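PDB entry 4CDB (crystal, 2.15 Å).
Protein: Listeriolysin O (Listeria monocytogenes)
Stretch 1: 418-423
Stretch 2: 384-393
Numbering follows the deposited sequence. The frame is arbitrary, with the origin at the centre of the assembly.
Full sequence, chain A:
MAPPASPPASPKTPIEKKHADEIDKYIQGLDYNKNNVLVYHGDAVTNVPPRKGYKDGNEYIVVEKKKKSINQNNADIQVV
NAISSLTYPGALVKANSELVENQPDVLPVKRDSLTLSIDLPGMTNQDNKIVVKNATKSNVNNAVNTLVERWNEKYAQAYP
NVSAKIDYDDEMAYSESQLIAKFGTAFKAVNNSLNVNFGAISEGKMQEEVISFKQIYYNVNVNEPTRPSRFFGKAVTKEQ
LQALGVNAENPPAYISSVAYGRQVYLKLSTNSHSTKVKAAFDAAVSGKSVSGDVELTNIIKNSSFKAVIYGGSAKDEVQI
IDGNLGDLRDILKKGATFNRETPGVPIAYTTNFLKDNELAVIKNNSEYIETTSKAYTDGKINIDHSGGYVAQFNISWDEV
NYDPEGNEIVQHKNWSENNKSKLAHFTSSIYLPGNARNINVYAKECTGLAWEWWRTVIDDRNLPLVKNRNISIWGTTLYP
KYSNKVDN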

# COMPACT_ATOMS: atom_id res chain seq x y z
N ASN A 418 49.02 -14.17 -11.19
CA ASN A 418 48.89 -15.62 -11.35
C ASN A 418 50.15 -16.26 -11.95
O ASN A 418 50.76 -15.70 -12.86
CB ASN A 418 47.68 -15.96 -12.22
CG ASN A 418 46.38 -16.01 -11.42
OD1 ASN A 418 46.36 -15.73 -10.22
ND2 ASN A 418 45.29 -16.37 -12.09
N ASN A 419 50.52 -17.42 -11.41
CA ASN A 419 51.63 -18.21 -11.93
C ASN A 419 52.98 -17.49 -11.87
O ASN A 419 53.87 -17.75 -12.67
CB ASN A 419 51.34 -18.68 -13.36
CG ASN A 419 50.01 -19.40 -13.47
OD1 ASN A 419 49.69 -20.28 -12.67
ND2 ASN A 419 49.21 -19.02 -14.47
N LYS A 420 53.12 -16.57 -10.91
CA LYS A 420 54.39 -15.88 -10.71
C LYS A 420 55.01 -16.28 -9.37
O LYS A 420 54.34 -16.27 -8.34
CB LYS A 420 54.19 -14.36 -10.76
CG LYS A 420 53.71 -13.84 -12.11
CD LYS A 420 53.58 -12.32 -12.10
CE LYS A 420 53.07 -11.79 -13.43
NZ LYS A 420 52.94 -10.30 -13.42
N SER A 421 56.29 -16.64 -9.40
CA SER A 421 56.99 -17.05 -8.18
C SER A 421 57.16 -15.91 -7.18
O SER A 421 57.69 -14.85 -7.51
CB SER A 421 58.34 -17.65 -8.53
OG SER A 421 58.16 -18.86 -9.24
N LYS A 422 56.70 -16.13 -5.96
CA LYS A 422 56.73 -15.10 -4.93
C LYS A 422 57.52 -15.56 -3.72
O LYS A 422 57.37 -16.69 -3.26
CB LYS A 422 55.31 -14.74 -4.50
CG LYS A 422 54.39 -14.28 -5.63
CD LYS A 422 54.88 -12.97 -6.24
CE LYS A 422 53.91 -12.47 -7.31
NZ LYS A 422 54.38 -11.20 -7.93
N LEU A 423 58.37 -14.68 -3.20
CA LEU A 423 59.13 -14.96 -1.99
C LEU A 423 58.52 -14.21 -0.81
O LEU A 423 57.92 -13.15 -0.98
CB LEU A 423 60.59 -14.53 -2.15
CG LEU A 423 61.44 -15.22 -3.22
CD1 LEU A 423 62.88 -14.74 -3.17
CD2 LEU A 423 61.38 -16.73 -3.04
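Stretch 2 384-393: DHSGGYVAQF

Stretch 2 lies antiparallel alongside stretch 1, in a contact built mainly on backbone hydrogen bonds around a single beta bridge and extended by one water and a few side-chain contacts, burying 510 Å² over both sides. As stretch 1 runs from N418 to L423, its neighbours in stretch 2 run backwards from F393 to V390. The CA atoms of N418 and F393 lie 5.4 Å apart, those of S421 and Q392 5.0 Å, those of K422 and A391 5.1 Å, and those of L423 and V390 5.3 Å. Between the first two pairs stretch 1 holds two extra residues, N419 and K420, while F393 and Q392 are adjacent. N419, at phi/psi 61/28°, is in the left-handed region, and the register is uneven here. From K420 to L423 the backbone is extended, as it is in stretch 2 from V390 to F393.

The bridge pairs K422 with A391 through two hydrogen bonds. K422 N donates to A391 O at 2.7 Å, and A391 N donates to K422 O at 3.0 Å with a nearly straight N-H...O angle of 170°. The carbonyl of A391 also receives a CA-H...O contact from S421, with S421 CA 3.4 Å from A391 O. Further along, N419 N donates to F393 O at 2.9 Å, and N418 CA approaches the same F393 O at 3.3 Å in a second CA-H...O contact. Between these two anchors the chains do not bond directly at F393 N. Instead a water fills the gap, accepting from F393 N at 2.8 Å and donating to K420 O at 2.5 Å, so that it carries the link between the backbones past the irregularity at N419.

Side chains reinforce this pairing. The CA-to-CB bond of Q392 points sideways, but the end of the side chain comes nearer to stretch 1, and Q392 NE2 donates to S421 OG at 2.9 Å. The methylene of S421 also meets V390, with S421 CB 3.6 Å from V390 CG1. The CA-to-CB bond of L423 points away from stretch 2, but the end of the side chain comes nearer, with L423 CD2 3.6 Å from V390 CG2, an apolar contact at the far end of the pairing.

H385 reaches the same region from the earlier strand of stretch 2, its CA-to-CB bond directed toward stretch 1. K422 O lies at the edge of the imidazole, near its plane, and H385 NE2 gives it a weak hydrogen bond of 3.3 Å; a second weak bond, from H385 NE2 to Y389 O at 3.2 Å, ties the histidine to its own stretch. K422 O therefore accepts from both A391 N and H385 NE2. The aliphatic part of K422 packs against F393, with K422 CG 4.3 Å from F393 CE1 at the edge of the ring, before the lysine side chain leads away. Between the two strand segments, the chain through G387 and G388 is loop or turn, with a weak backbone hydrogen bond from Y389 N to G387 O at 2.9 Å.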

# COMPACT_ATOMS: atom_id res chain seq x y z
N ASP A 384 48.66 -13.11 2.04
CA ASP A 384 49.84 -12.98 2.89
C ASP A 384 50.71 -14.23 2.79
O ASP A 384 50.31 -15.32 3.20
CB ASP A 384 49.44 -12.73 4.35
CG ASP A 384 50.62 -12.32 5.21
OD1 ASP A 384 51.43 -13.20 5.57
OD2 ASP A 384 50.72 -11.12 5.54
N HIS A 385 51.91 -14.06 2.25
CA HIS A 385 52.86 -15.16 2.11
C HIS A 385 54.06 -14.91 3.02
O HIS A 385 54.81 -13.95 2.83
CB HIS A 385 53.31 -15.28 0.65
CG HIS A 385 54.46 -16.22 0.43
ND1 HIS A 385 54.78 -17.23 1.30
CD2 HIS A 385 55.37 -16.28 -0.57
CE1 HIS A 385 55.84 -17.89 0.85
NE2 HIS A 385 56.21 -17.33 -0.29
N SER A 386 54.24 -15.79 4.00
CA SER A 386 55.36 -15.68 4.93
C SER A 386 56.05 -17.03 5.13
O SER A 386 56.75 -17.24 6.13
CB SER A 386 54.89 -15.12 6.28
OG SER A 386 54.06 -16.05 6.95
N GLY A 387 55.85 -17.94 4.18
CA GLY A 387 56.44 -19.26 4.26
C GLY A 387 57.89 -19.27 3.82
O GLY A 387 58.31 -18.42 3.03
N GLY A 388 58.65 -20.23 4.33
CA GLY A 388 60.05 -20.38 3.96
C GLY A 388 60.20 -21.14 2.65
O GLY A 388 60.91 -22.14 2.59
N TYR A 389 59.53 -20.65 1.61
CA TYR A 389 59.56 -21.31 0.31
C TYR A 389 59.15 -20.38 -0.83
O TYR A 389 58.69 -19.27 -0.59
CB TYR A 389 58.65 -22.55 0.32
CG TYR A 389 57.29 -22.32 0.95
CD1 TYR A 389 56.34 -21.50 0.34
CD2 TYR A 389 56.94 -22.94 2.14
CE1 TYR A 389 55.09 -21.30 0.91
CE2 TYR A 389 55.69 -22.74 2.72
CZ TYR A 389 54.77 -21.92 2.10
OH TYR A 389 53.53 -21.72 2.66
N VAL A 390 59.33 -20.85 -2.06
CA VAL A 390 58.83 -20.13 -3.22
C VAL A 390 57.38 -20.53 -3.45
O VAL A 390 57.06 -21.72 -3.46
CB VAL A 390 59.64 -20.46 -4.50
CG1 VAL A 390 59.07 -19.71 -5.69
CG2 VAL A 390 61.11 -20.13 -4.31
N ALA A 391 56.50 -19.55 -3.61
CA ALA A 391 55.08 -19.83 -3.80
C ALA A 391 54.55 -19.26 -5.12
O ALA A 391 55.05 -18.25 -5.61
CB ALA A 391 54.28 -19.28 -2.64
N GLN A 392 53.54 -19.93 -5.67
CA GLN A 392 52.83 -19.42 -6.84
C GLN A 392 51.33 -19.50 -6.60
O GLN A 392 50.83 -20.54 -6.16
CB GLN A 392 53.21 -20.19 -8.11
CG GLN A 392 54.58 -19.85 -8.67
CD GLN A 392 54.81 -20.44 -10.05
OE1 GLN A 392 53.88 -20.89 -10.71
NE2 GLN A 392 56.06 -20.43 -10.49
N PHE A 393 50.62 -18.42 -6.90
CA PHE A 393 49.18 -18.37 -6.70
C PHE A 393 48.44 -18.45 -8.02
O PHE A 393 48.95 -18.05 -9.07
CB PHE A 393 48.78 -17.09 -5.97
CG PHE A 393 49.42 -16.92 -4.63
CD1 PHE A 393 50.66 -16.31 -4.51
CD2 PHE A 393 48.80 -17.39 -3.49
CE1 PHE A 393 51.26 -16.16 -3.27
CE2 PHE A 393 49.39 -17.24 -2.25
CZ PHE A 393 50.62 -16.63 -2.14
O HOH W 1 51.83 -16.16 -7.94